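Local coordinates for protein Myo-inositol 2-dehydrogenase (Lactobacillus plantarum WCFS1, PDB 3CEA) that binds NAD and probably catalyses the NAD-dependent oxidation of myo-inositol to its 2-keto derivative, scyllo-inosose, at residues R18-R22 against S289-R293; N97-E101 against E301-F305; I182-N187 against L240-R244. All blocks are in the same frame, centred on the assembly; numbering follows the deposited sequence.

Contact 1 (R18-R22 against S289-R293); sequences RLGER and SFGER. With NAD (nicotinamide-adenine-dinucleotide), chain E.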
loop_
_atom_site.group_PDB
_atom_site.type_symbol
_atom_site.label_atom_id
_atom_site.label_comp_id
_atom_site.label_asym_id
_atom_site.label_seq_id
_atom_site.Cartn_x
_atom_site.Cartn_y
_atom_site.Cartn_z
ATOM N N ARG A 18 2.586 -32.526 3.439
ATOM C CA ARG A 18 2.466 -31.097 3.119
ATOM C C ARG A 18 3.804 -30.437 2.776
ATOM O O ARG A 18 3.893 -29.648 1.828
ATOM C CB ARG A 18 1.788 -30.347 4.273
ATOM C CG ARG A 18 0.297 -30.635 4.404
ATOM C CD ARG A 18 -0.214 -30.464 5.833
ATOM N NE ARG A 18 -0.002 -29.117 6.362
ATOM C CZ ARG A 18 0.592 -28.842 7.523
ATOM N NH1 ARG A 18 1.031 -29.819 8.306
ATOM N NH2 ARG A 18 0.732 -27.581 7.913
ATOM N N LEU A 19 4.837 -30.765 3.549
ATOM C CA LEU A 19 6.167 -30.215 3.315
ATOM C C LEU A 19 7.072 -31.205 2.584
ATOM O O LEU A 19 7.888 -30.806 1.747
ATOM C CB LEU A 19 6.804 -29.755 4.629
ATOM C CG LEU A 19 8.172 -29.065 4.557
ATOM C CD1 LEU A 19 8.188 -27.897 3.570
ATOM C CD2 LEU A 19 8.582 -28.604 5.927
ATOM N N GLY A 20 6.910 -32.489 2.899
ATOM C CA GLY A 20 7.701 -33.558 2.299
ATOM C C GLY A 20 7.715 -33.540 0.784
ATOM O O GLY A 20 8.777 -33.657 0.170
ATOM N N GLU A 21 6.538 -33.374 0.185
ATOM C CA GLU A 21 6.402 -33.368 -1.274
ATOM C C GLU A 21 7.129 -32.197 -1.936
ATOM O O GLU A 21 7.642 -32.337 -3.046
ATOM C CB GLU A 21 4.927 -33.415 -1.698
ATOM C CG GLU A 21 4.122 -32.143 -1.452
ATOM C CD GLU A 21 2.731 -32.201 -2.064
ATOM O OE1 GLU A 21 2.076 -33.266 -1.978
ATOM O OE2 GLU A 21 2.290 -31.177 -2.629
ATOM N N ARG A 22 7.179 -31.060 -1.247
ATOM C CA ARG A 22 7.876 -29.875 -1.741
ATOM C C ARG A 22 9.396 -30.058 -1.661
ATOM O O ARG A 22 10.115 -29.766 -2.623
ATOM C CB ARG A 22 7.429 -28.628 -0.967
ATOM C CG ARG A 22 7.861 -27.312 -1.594
ATOM C CD ARG A 22 7.328 -26.110 -0.825
ATOM N NE ARG A 22 5.874 -25.985 -0.924
ATOM C CZ ARG A 22 5.229 -25.422 -1.945
ATOM N NH1 ARG A 22 5.900 -24.921 -2.975
ATOM N NH2 ARG A 22 3.905 -25.356 -1.933
ATOM N N SER A 289 -0.400 -20.352 1.357
ATOM C CA SER A 289 0.306 -21.367 2.137
ATOM C C SER A 289 1.715 -20.943 2.522
ATOM O O SER A 289 2.321 -20.086 1.869
ATOM C CB SER A 289 0.350 -22.699 1.382
ATOM O OG SER A 289 1.027 -22.567 0.147
ATOM N N PHE A 290 2.220 -21.553 3.592
ATOM C CA PHE A 290 3.599 -21.363 4.031
ATOM C C PHE A 290 4.585 -21.799 2.944
ATOM O O PHE A 290 5.652 -21.206 2.795
ATOM C CB PHE A 290 3.858 -22.132 5.338
ATOM C CG PHE A 290 3.783 -23.634 5.196
ATOM C CD1 PHE A 290 2.557 -24.296 5.255
ATOM C CD2 PHE A 290 4.940 -24.388 5.006
ATOM C CE1 PHE A 290 2.483 -25.686 5.119
ATOM C CE2 PHE A 290 4.874 -25.775 4.865
ATOM C CZ PHE A 290 3.642 -26.424 4.924
ATOM N N GLY A 291 4.205 -22.832 2.193
ATOM C CA GLY A 291 5.053 -23.422 1.164
ATOM C C GLY A 291 5.234 -22.547 -0.058
ATOM O O GLY A 291 6.282 -22.586 -0.701
ATOM N N GLU A 292 4.207 -21.767 -0.384
ATOM C CA GLU A 292 4.299 -20.780 -1.459
ATOM C C GLU A 292 5.082 -19.544 -1.022
ATOM O O GLU A 292 5.856 -18.986 -1.803
ATOM C CB GLU A 292 2.907 -20.385 -1.961
ATOM C CG GLU A 292 2.208 -21.482 -2.759
ATOM C CD GLU A 292 2.948 -21.859 -4.036
ATOM O OE1 GLU A 292 2.894 -21.080 -5.012
ATOM O OE2 GLU A 292 3.573 -22.941 -4.065
ATOM N N ARG A 293 4.875 -19.133 0.228
ATOM C CA ARG A 293 5.560 -17.981 0.812
ATOM C C ARG A 293 7.067 -18.213 0.941
ATOM O O ARG A 293 7.868 -17.328 0.628
ATOM C CB ARG A 293 4.935 -17.636 2.175
ATOM C CG ARG A 293 5.726 -16.668 3.063
ATOM C CD ARG A 293 5.861 -15.276 2.462
ATOM N NE ARG A 293 6.664 -14.399 3.309
ATOM C CZ ARG A 293 7.979 -14.215 3.186
ATOM N NH1 ARG A 293 8.670 -14.845 2.241
ATOM N NH2 ARG A 293 8.605 -13.390 4.015
HETATM P PA NAD E . 2.131 -34.483 6.994
HETATM O O1A NAD E . 1.482 -33.710 5.911
HETATM O O2A NAD E . 1.137 -35.136 7.875
HETATM O O5B NAD E . 3.142 -35.553 6.344
HETATM C C5B NAD E . 3.731 -36.567 7.132
HETATM C C4B NAD E . 4.348 -37.632 6.228
HETATM O O4B NAD E . 5.193 -38.492 6.973
HETATM C C3B NAD E . 3.293 -38.506 5.569
HETATM O O3B NAD E . 3.616 -38.610 4.205
HETATM C C2B NAD E . 3.422 -39.855 6.250
HETATM O O2B NAD E . 3.194 -40.930 5.365
HETATM C C1B NAD E . 4.854 -39.850 6.758
HETATM N N9A NAD E . 4.993 -40.626 8.005
HETATM C C8A NAD E . 4.255 -40.485 9.155
HETATM N N7A NAD E . 4.697 -41.379 10.069
HETATM C C5A NAD E . 5.703 -42.093 9.516
HETATM C C6A NAD E . 6.494 -43.125 10.008
HETATM N N6A NAD E . 6.480 -43.399 11.308
HETATM N N1A NAD E . 7.471 -43.676 9.197
HETATM C C2A NAD E . 7.659 -43.204 7.907
HETATM N N3A NAD E . 6.866 -42.177 7.425
HETATM C C4A NAD E . 5.904 -41.630 8.217
HETATM O O3 NAD E . 3.087 -33.527 7.870
HETATM P PN NAD E . 3.850 -32.262 7.224
HETATM O O1N NAD E . 4.376 -32.637 5.889
HETATM O O2N NAD E . 2.964 -31.091 7.385
HETATM O O5D NAD E . 5.094 -32.009 8.209
HETATM C C5D NAD E . 5.966 -33.029 8.637
HETATM C C4D NAD E . 7.014 -32.394 9.547
HETATM O O4D NAD E . 7.461 -31.169 8.994
HETATM C C3D NAD E . 6.457 -32.097 10.932
HETATM O O3D NAD E . 7.346 -32.604 11.901
HETATM C C2D NAD E . 6.388 -30.584 11.003
HETATM O O2D NAD E . 6.745 -30.097 12.274
HETATM C C1D NAD E . 7.370 -30.116 9.938
HETATM N N1N NAD E . 6.928 -28.861 9.297
HETATM C C2N NAD E . 7.809 -27.811 9.222
HETATM C C3N NAD E . 7.425 -26.606 8.625
HETATM C C7N NAD E . 8.427 -25.514 8.379
HETATM O O7N NAD E . 7.952 -24.200 8.200
HETATM N N7N NAD E . 9.732 -25.799 8.336
HETATM C C4N NAD E . 6.138 -26.477 8.107
HETATM C C5N NAD E . 5.250 -27.547 8.189
HETATM C C6N NAD E . 5.659 -28.738 8.788
#
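Phe-290, the residue most covered in this contact, projects its ring from the start of helix 290-293 to the dinucleotide-binding turn. The edge of its ring takes Leu-19, with CD1 of Leu-19 4.1 Å from CE2 of Phe-290, while NH2 of Arg-18 comes to 3.8 Å from CE1 of Phe-290. The same ring brings CE2 of Phe-290 within 3.5 Å of NAD C4N, the carbon that exchanges hydride, so the contact reaches the reactive end of the cofactor. Arg-22 lies second in buried area. It lays one face of its guanidinium over the backbone of helix 290-293 (CZ of Arg-22 to O of Gly-291, 3.3 Å), where a side chain on Gly-291 would collide with it, and its NH1 and NH2 each donate to OE2 of Glu-292 at 3.2 Å in a salt bridge. A stronger partner of Arg-22 is Asp-295. Arg-18, third, places NH1 2.5 Å from NAD O2N. The backbone of this turn, consistent with a Rossmann-type GxGxxG loop, grips the pyrophosphate: Arg-18 N bonds NAD O1A and Leu-19 N bonds NAD O1N, both at 3.0 Å. Ser-289 N-caps helix 290-293 through a weak bond from Glu-292 N. The contact thus joins the start of helix 20-29 to helix 290-293, with Phe-298 of the following helix 295-311 packed against both Leu-19 and Phe-290.

Contact 2 (N97-E101 against E301-F305); sequences NVFCE and EVQDF. With NAD (nicotinamide-adenine-dinucleotide), chain E.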
loop_
_atom_site.group_PDB
_atom_site.type_symbol
_atom_site.label_atom_id
_atom_site.label_comp_id
_atom_site.label_asym_id
_atom_site.label_seq_id
_atom_site.Cartn_x
_atom_site.Cartn_y
_atom_site.Cartn_z
ATOM N N ASN A 97 24.406 -38.238 7.427
ATOM C CA ASN A 97 24.203 -36.826 7.713
ATOM C C ASN A 97 22.705 -36.565 7.718
ATOM O O ASN A 97 21.979 -37.084 6.870
ATOM C CB ASN A 97 24.906 -35.955 6.670
ATOM C CG ASN A 97 26.409 -36.174 6.646
ATOM O OD1 ASN A 97 27.147 -35.607 7.456
ATOM N ND2 ASN A 97 26.872 -37.001 5.713
ATOM N N VAL A 98 22.241 -35.774 8.681
ATOM C CA VAL A 98 20.807 -35.629 8.916
ATOM C C VAL A 98 20.315 -34.190 8.774
ATOM O O VAL A 98 20.832 -33.273 9.419
ATOM C CB VAL A 98 20.394 -36.181 10.313
ATOM C CG1 VAL A 98 18.904 -35.987 10.557
ATOM C CG2 VAL A 98 20.763 -37.649 10.450
ATOM N N PHE A 99 19.318 -34.013 7.912
ATOM C CA PHE A 99 18.510 -32.805 7.894
ATOM C C PHE A 99 17.147 -33.156 8.478
ATOM O O PHE A 99 16.364 -33.880 7.860
ATOM C CB PHE A 99 18.365 -32.263 6.470
ATOM C CG PHE A 99 17.598 -30.968 6.384
ATOM C CD1 PHE A 99 16.204 -30.967 6.320
ATOM C CD2 PHE A 99 18.272 -29.750 6.354
ATOM C CE1 PHE A 99 15.491 -29.776 6.239
ATOM C CE2 PHE A 99 17.567 -28.551 6.268
ATOM C CZ PHE A 99 16.172 -28.564 6.212
ATOM N N CYS A 100 16.878 -32.652 9.676
ATOM C CA CYS A 100 15.606 -32.899 10.343
ATOM C C CYS A 100 14.773 -31.627 10.377
ATOM O O CYS A 100 15.278 -30.552 10.712
ATOM C CB CYS A 100 15.841 -33.418 11.765
ATOM S SG CYS A 100 14.371 -34.070 12.591
ATOM N N GLU A 101 13.496 -31.752 10.027
ATOM C CA GLU A 101 12.570 -30.629 10.103
ATOM C C GLU A 101 12.297 -30.202 11.537
ATOM O O GLU A 101 12.498 -30.974 12.478
ATOM C CB GLU A 101 11.250 -30.943 9.386
ATOM C CG GLU A 101 11.207 -30.504 7.922
ATOM C CD GLU A 101 11.424 -29.002 7.726
ATOM O OE1 GLU A 101 11.259 -28.222 8.690
ATOM O OE2 GLU A 101 11.750 -28.600 6.589
ATOM N N GLU A 301 17.861 -23.349 1.949
ATOM C CA GLU A 301 18.310 -24.027 3.176
ATOM C C GLU A 301 18.773 -25.459 2.923
ATOM O O GLU A 301 19.754 -25.911 3.518
ATOM C CB GLU A 301 17.235 -24.003 4.271
ATOM C CG GLU A 301 16.051 -24.929 4.037
ATOM C CD GLU A 301 15.254 -25.211 5.292
ATOM O OE1 GLU A 301 15.722 -24.876 6.402
ATOM O OE2 GLU A 301 14.152 -25.782 5.163
ATOM N N VAL A 302 18.057 -26.167 2.049
ATOM C CA VAL A 302 18.403 -27.541 1.694
ATOM C C VAL A 302 19.698 -27.556 0.884
ATOM O O VAL A 302 20.545 -28.431 1.076
ATOM C CB VAL A 302 17.242 -28.255 0.951
ATOM C CG1 VAL A 302 17.706 -29.567 0.327
ATOM C CG2 VAL A 302 16.088 -28.512 1.909
ATOM N N GLN A 303 19.849 -26.572 -0.000
ATOM C CA GLN A 303 21.088 -26.383 -0.747
ATOM C C GLN A 303 22.255 -26.105 0.202
ATOM O O GLN A 303 23.352 -26.630 0.008
ATOM C CB GLN A 303 20.945 -25.248 -1.767
ATOM C CG GLN A 303 22.151 -25.081 -2.696
ATOM C CD GLN A 303 22.289 -26.224 -3.685
ATOM O OE1 GLN A 303 21.460 -26.390 -4.580
ATOM N NE2 GLN A 303 23.344 -27.017 -3.528
ATOM N N ASP A 304 22.007 -25.286 1.224
ATOM C CA ASP A 304 23.016 -24.975 2.235
ATOM C C ASP A 304 23.448 -26.232 2.990
ATOM O O ASP A 304 24.638 -26.423 3.253
ATOM C CB ASP A 304 22.505 -23.906 3.208
ATOM C CG ASP A 304 23.558 -23.486 4.229
ATOM O OD1 ASP A 304 24.680 -23.104 3.823
ATOM O OD2 ASP A 304 23.256 -23.529 5.442
ATOM N N PHE A 305 22.477 -27.085 3.322
ATOM C CA PHE A 305 22.743 -28.370 3.971
ATOM C C PHE A 305 23.609 -29.275 3.098
ATOM O O PHE A 305 24.577 -29.863 3.579
ATOM C CB PHE A 305 21.428 -29.077 4.333
ATOM C CG PHE A 305 21.600 -30.515 4.749
ATOM C CD1 PHE A 305 22.040 -30.836 6.029
ATOM C CD2 PHE A 305 21.315 -31.548 3.860
ATOM C CE1 PHE A 305 22.198 -32.163 6.418
ATOM C CE2 PHE A 305 21.470 -32.880 4.238
ATOM C CZ PHE A 305 21.912 -33.188 5.521
HETATM P PA NAD E . 2.131 -34.483 6.994
HETATM O O1A NAD E . 1.482 -33.710 5.911
HETATM O O2A NAD E . 1.137 -35.136 7.875
HETATM O O5B NAD E . 3.142 -35.553 6.344
HETATM C C5B NAD E . 3.731 -36.567 7.132
HETATM C C4B NAD E . 4.348 -37.632 6.228
HETATM O O4B NAD E . 5.193 -38.492 6.973
HETATM C C3B NAD E . 3.293 -38.506 5.569
HETATM O O3B NAD E . 3.616 -38.610 4.205
HETATM C C2B NAD E . 3.422 -39.855 6.250
HETATM O O2B NAD E . 3.194 -40.930 5.365
HETATM C C1B NAD E . 4.854 -39.850 6.758
HETATM N N9A NAD E . 4.993 -40.626 8.005
HETATM C C8A NAD E . 4.255 -40.485 9.155
HETATM N N7A NAD E . 4.697 -41.379 10.069
HETATM C C5A NAD E . 5.703 -42.093 9.516
HETATM C C6A NAD E . 6.494 -43.125 10.008
HETATM N N6A NAD E . 6.480 -43.399 11.308
HETATM N N1A NAD E . 7.471 -43.676 9.197
HETATM C C2A NAD E . 7.659 -43.204 7.907
HETATM N N3A NAD E . 6.866 -42.177 7.425
HETATM C C4A NAD E . 5.904 -41.630 8.217
HETATM O O3 NAD E . 3.087 -33.527 7.870
HETATM P PN NAD E . 3.850 -32.262 7.224
HETATM O O1N NAD E . 4.376 -32.637 5.889
HETATM O O2N NAD E . 2.964 -31.091 7.385
HETATM O O5D NAD E . 5.094 -32.009 8.209
HETATM C C5D NAD E . 5.966 -33.029 8.637
HETATM C C4D NAD E . 7.014 -32.394 9.547
HETATM O O4D NAD E . 7.461 -31.169 8.994
HETATM C C3D NAD E . 6.457 -32.097 10.932
HETATM O O3D NAD E . 7.346 -32.604 11.901
HETATM C C2D NAD E . 6.388 -30.584 11.003
HETATM O O2D NAD E . 6.745 -30.097 12.274
HETATM C C1D NAD E . 7.370 -30.116 9.938
HETATM N N1N NAD E . 6.928 -28.861 9.297
HETATM C C2N NAD E . 7.809 -27.811 9.222
HETATM C C3N NAD E . 7.425 -26.606 8.625
HETATM C C7N NAD E . 8.427 -25.514 8.379
HETATM O O7N NAD E . 7.952 -24.200 8.200
HETATM N N7N NAD E . 9.732 -25.799 8.336
HETATM C C4N NAD E . 6.138 -26.477 8.107
HETATM C C5N NAD E . 5.250 -27.547 8.189
HETATM C C6N NAD E . 5.659 -28.738 8.788
#
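In the parallel sheet of the Rossmann fold, strand 97-100 lies between strands 74-77 and 126-127, and helix 295-311 covers one face of it. The short segments run nearly antiparallel, at 165°, with their axes 10.3 Å apart at closest. Aromatic contacts dominate. Phe-99 turns its ring edge to the face of Phe-305 in a T-shaped pair, centroids 5.4 Å apart and planes at 69°; CB of Phe-99 also sits over that face in a CH-pi contact, 3.7 Å from the Phe-305 centroid and almost on the ring normal. Phe-76 of strand 74-77 meets both rings. Among the apolar contacts, CZ of Phe-99 reaches CG2 of Val-302 at 4.3 Å, whereas Val-98 points from the strand in the other direction, to helix 84-93. The Phe-305 ring also borders the strand backbone: its CE1 is 3.5 Å from O of Val-98 and its CZ is 3.6 Å from N of Phe-99.

Polar groups gather at the C-terminal end of the strand. OE2 of Glu-301 lies at the edge of the Phe-99 ring, near its plane, 3.6 Å from CZ of Phe-99, and two like charges approach, OE2 of Glu-101 to OE2 of Glu-301 at 4.0 Å. His-23 hydrogen-bonds OE2 of Glu-101. The other carboxylate oxygen, OE1 of Glu-101, accepts a 2.9 Å hydrogen bond from the nicotinamide carboxamide nitrogen, NAD N7N.

Contact 3 (I182-N187 against L240-R244); sequences IFVDMN and LIGGR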
loop_
_atom_site.group_PDB
_atom_site.type_symbol
_atom_site.label_atom_id
_atom_site.label_comp_id
_atom_site.label_asym_id
_atom_site.label_seq_id
_atom_site.Cartn_x
_atom_site.Cartn_y
_atom_site.Cartn_z
ATOM N N ILE A 182 -0.336 -25.200 19.476
ATOM C CA ILE A 182 -0.220 -24.042 18.588
ATOM C C ILE A 182 1.099 -23.259 18.727
ATOM O O ILE A 182 1.664 -22.818 17.727
ATOM C CB ILE A 182 -1.461 -23.096 18.722
ATOM C CG1 ILE A 182 -1.432 -21.976 17.671
ATOM C CG2 ILE A 182 -1.588 -22.534 20.142
ATOM C CD1 ILE A 182 -1.803 -22.424 16.266
ATOM N N PHE A 183 1.585 -23.102 19.959
ATOM C CA PHE A 183 2.821 -22.356 20.218
ATOM C C PHE A 183 4.047 -23.089 19.683
ATOM O O PHE A 183 4.985 -22.462 19.190
ATOM C CB PHE A 183 2.999 -22.077 21.716
ATOM C CG PHE A 183 1.977 -21.136 22.292
ATOM C CD1 PHE A 183 2.090 -19.760 22.105
ATOM C CD2 PHE A 183 0.908 -21.624 23.040
ATOM C CE1 PHE A 183 1.148 -18.885 22.649
ATOM C CE2 PHE A 183 -0.037 -20.756 23.584
ATOM C CZ PHE A 183 0.086 -19.384 23.389
ATOM N N VAL A 184 4.033 -24.416 19.790
ATOM C CA VAL A 184 5.132 -25.245 19.304
ATOM C C VAL A 184 5.117 -25.349 17.774
ATOM O O VAL A 184 6.161 -25.222 17.129
ATOM C CB VAL A 184 5.120 -26.652 19.965
ATOM C CG1 VAL A 184 6.027 -27.631 19.221
ATOM C CG2 VAL A 184 5.534 -26.553 21.425
ATOM N N ASP A 185 3.933 -25.561 17.205
ATOM C CA ASP A 185 3.796 -25.753 15.766
ATOM C C ASP A 185 3.938 -24.449 14.976
ATOM O O ASP A 185 4.678 -24.399 13.994
ATOM C CB ASP A 185 2.472 -26.450 15.435
ATOM C CG ASP A 185 2.463 -27.056 14.039
ATOM O OD1 ASP A 185 3.451 -27.731 13.665
ATOM O OD2 ASP A 185 1.460 -26.865 13.317
HETATM N N MSE A 186 3.235 -23.401 15.403
HETATM C CA MSE A 186 3.303 -22.112 14.719
HETATM C C MSE A 186 4.423 -21.201 15.226
HETATM O O MSE A 186 5.350 -20.873 14.482
HETATM C CB MSE A 186 1.966 -21.366 14.793
HETATM C CG MSE A 186 0.956 -21.721 13.714
HETATM SE SE MSE A 186 1.578 -21.666 11.838
HETATM C CE MSE A 186 3.073 -20.374 11.921
ATOM N N ASN A 187 4.333 -20.814 16.496
ATOM C CA ASN A 187 5.117 -19.702 17.039
ATOM C C ASN A 187 6.621 -19.921 17.199
ATOM O O ASN A 187 7.370 -18.960 17.391
ATOM C CB ASN A 187 4.506 -19.237 18.364
ATOM C CG ASN A 187 3.115 -18.662 18.188
ATOM O OD1 ASN A 187 2.150 -19.147 18.782
ATOM N ND2 ASN A 187 3.003 -17.630 17.355
ATOM N N LEU A 240 3.739 -13.035 20.308
ATOM C CA LEU A 240 3.642 -14.073 19.283
ATOM C C LEU A 240 2.189 -14.476 19.105
ATOM O O LEU A 240 1.479 -14.715 20.085
ATOM C CB LEU A 240 4.442 -15.318 19.668
ATOM C CG LEU A 240 5.819 -15.218 20.320
ATOM C CD1 LEU A 240 6.112 -16.528 21.032
ATOM C CD2 LEU A 240 6.900 -14.896 19.303
ATOM N N ILE A 241 1.756 -14.557 17.851
ATOM C CA ILE A 241 0.415 -15.028 17.539
ATOM C C ILE A 241 0.445 -16.171 16.528
ATOM O O ILE A 241 0.959 -16.028 15.416
ATOM C CB ILE A 241 -0.502 -13.884 17.052
ATOM C CG1 ILE A 241 -0.628 -12.818 18.145
ATOM C CG2 ILE A 241 -1.873 -14.430 16.639
ATOM C CD1 ILE A 241 -1.697 -11.805 17.898
ATOM N N GLY A 242 -0.089 -17.313 16.945
ATOM C CA GLY A 242 -0.265 -18.458 16.070
ATOM C C GLY A 242 -1.744 -18.681 15.856
ATOM O O GLY A 242 -2.515 -18.721 16.815
ATOM N N GLY A 243 -2.141 -18.818 14.595
ATOM C CA GLY A 243 -3.541 -19.010 14.241
ATOM C C GLY A 243 -3.716 -19.939 13.060
ATOM O O GLY A 243 -2.743 -20.272 12.373
ATOM N N ARG A 244 -4.962 -20.353 12.828
ATOM C CA ARG A 244 -5.291 -21.322 11.785
ATOM C C ARG A 244 -6.598 -20.989 11.053
ATOM O O ARG A 244 -7.152 -21.843 10.358
ATOM C CB ARG A 244 -5.392 -22.734 12.384
ATOM C CG ARG A 244 -4.285 -23.093 13.363
ATOM C CD ARG A 244 -3.956 -24.562 13.292
ATOM N NE ARG A 244 -2.718 -24.879 14.001
ATOM C CZ ARG A 244 -1.499 -24.846 13.461
ATOM N NH1 ARG A 244 -1.328 -24.502 12.188
ATOM N NH2 ARG A 244 -0.444 -25.161 14.201
#
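The first turns of helix 182-198 cross the end of strand 237-243 almost perpendicularly, at 95° with the short axes 7.6 Å apart, and a salt bridge from Arg-244, at the corner just past the strand, is the one ion pair between the two segments. NH2 of Arg-244 lies 2.7 Å from OD2 of Asp-185, though the hydrogen-bond geometry is weak. The other Asp-185 oxygen, OD1, has Lys-102 as a long, weak ion-pair partner, and NH1 of Arg-244 has another long, weak one in Asp-162. The guanidinium is further held by a cation-pi contact with Phe-170 and is covered on a face by CD1 of Ile-182 and CG of Met-186, a selenomethionine; CG of Met-186 is 3.7 Å from NH2 of Arg-244. The backbone N of Arg-244 donates to Glu-224.

Asn-187 is close to the strand without bonding to it. Its ND2 is 3.2 Å from O of Ile-241, but at a poor angle, and 3.1 Å from N of Gly-242, another donor. Strand backbone groups find partners within the sheet instead: Leu-240 and Gly-242 bond to Ala-228 and Gly-226, Ile-241 and Gly-243 to strand 153-163. Close approach depends on Gly-242, since a CB there would clash with OD1 of Asn-187 and CB of Met-186. Within the helix, N of Met-186 bonds O of Ile-182 at 2.9 Å.

The helix therefore lies across the mixed sheet of the C-terminal domain, over strand 237-243 where it runs between strands 153-163 and 225-232, while Phe-183 and Val-184 meet helix 319-338.

How the contacts relate
Contacts 1 and 2 touch the NAD; contact 3 only approaches it. Contacts 1 and 2, with centres about 16 Å apart, also touch each other: CD2 of Leu-19 is 3.2 Å from OE2 of Glu-101. Together they address the pyrophosphate and both the ring and the carboxamide of the nicotinamide. Their second segments follow in sequence, on helices 290-293 and 295-311. Contact 3 belongs to the C-terminal domain, its centre about 17 Å from that of contact 1 and their nearest atoms about 5 Å apart; the side chain of Asp-185 lies about 4 Å from NAD. Contacts 2 and 3 lie on opposite sides of the chain's centre, about 23 Å between centres.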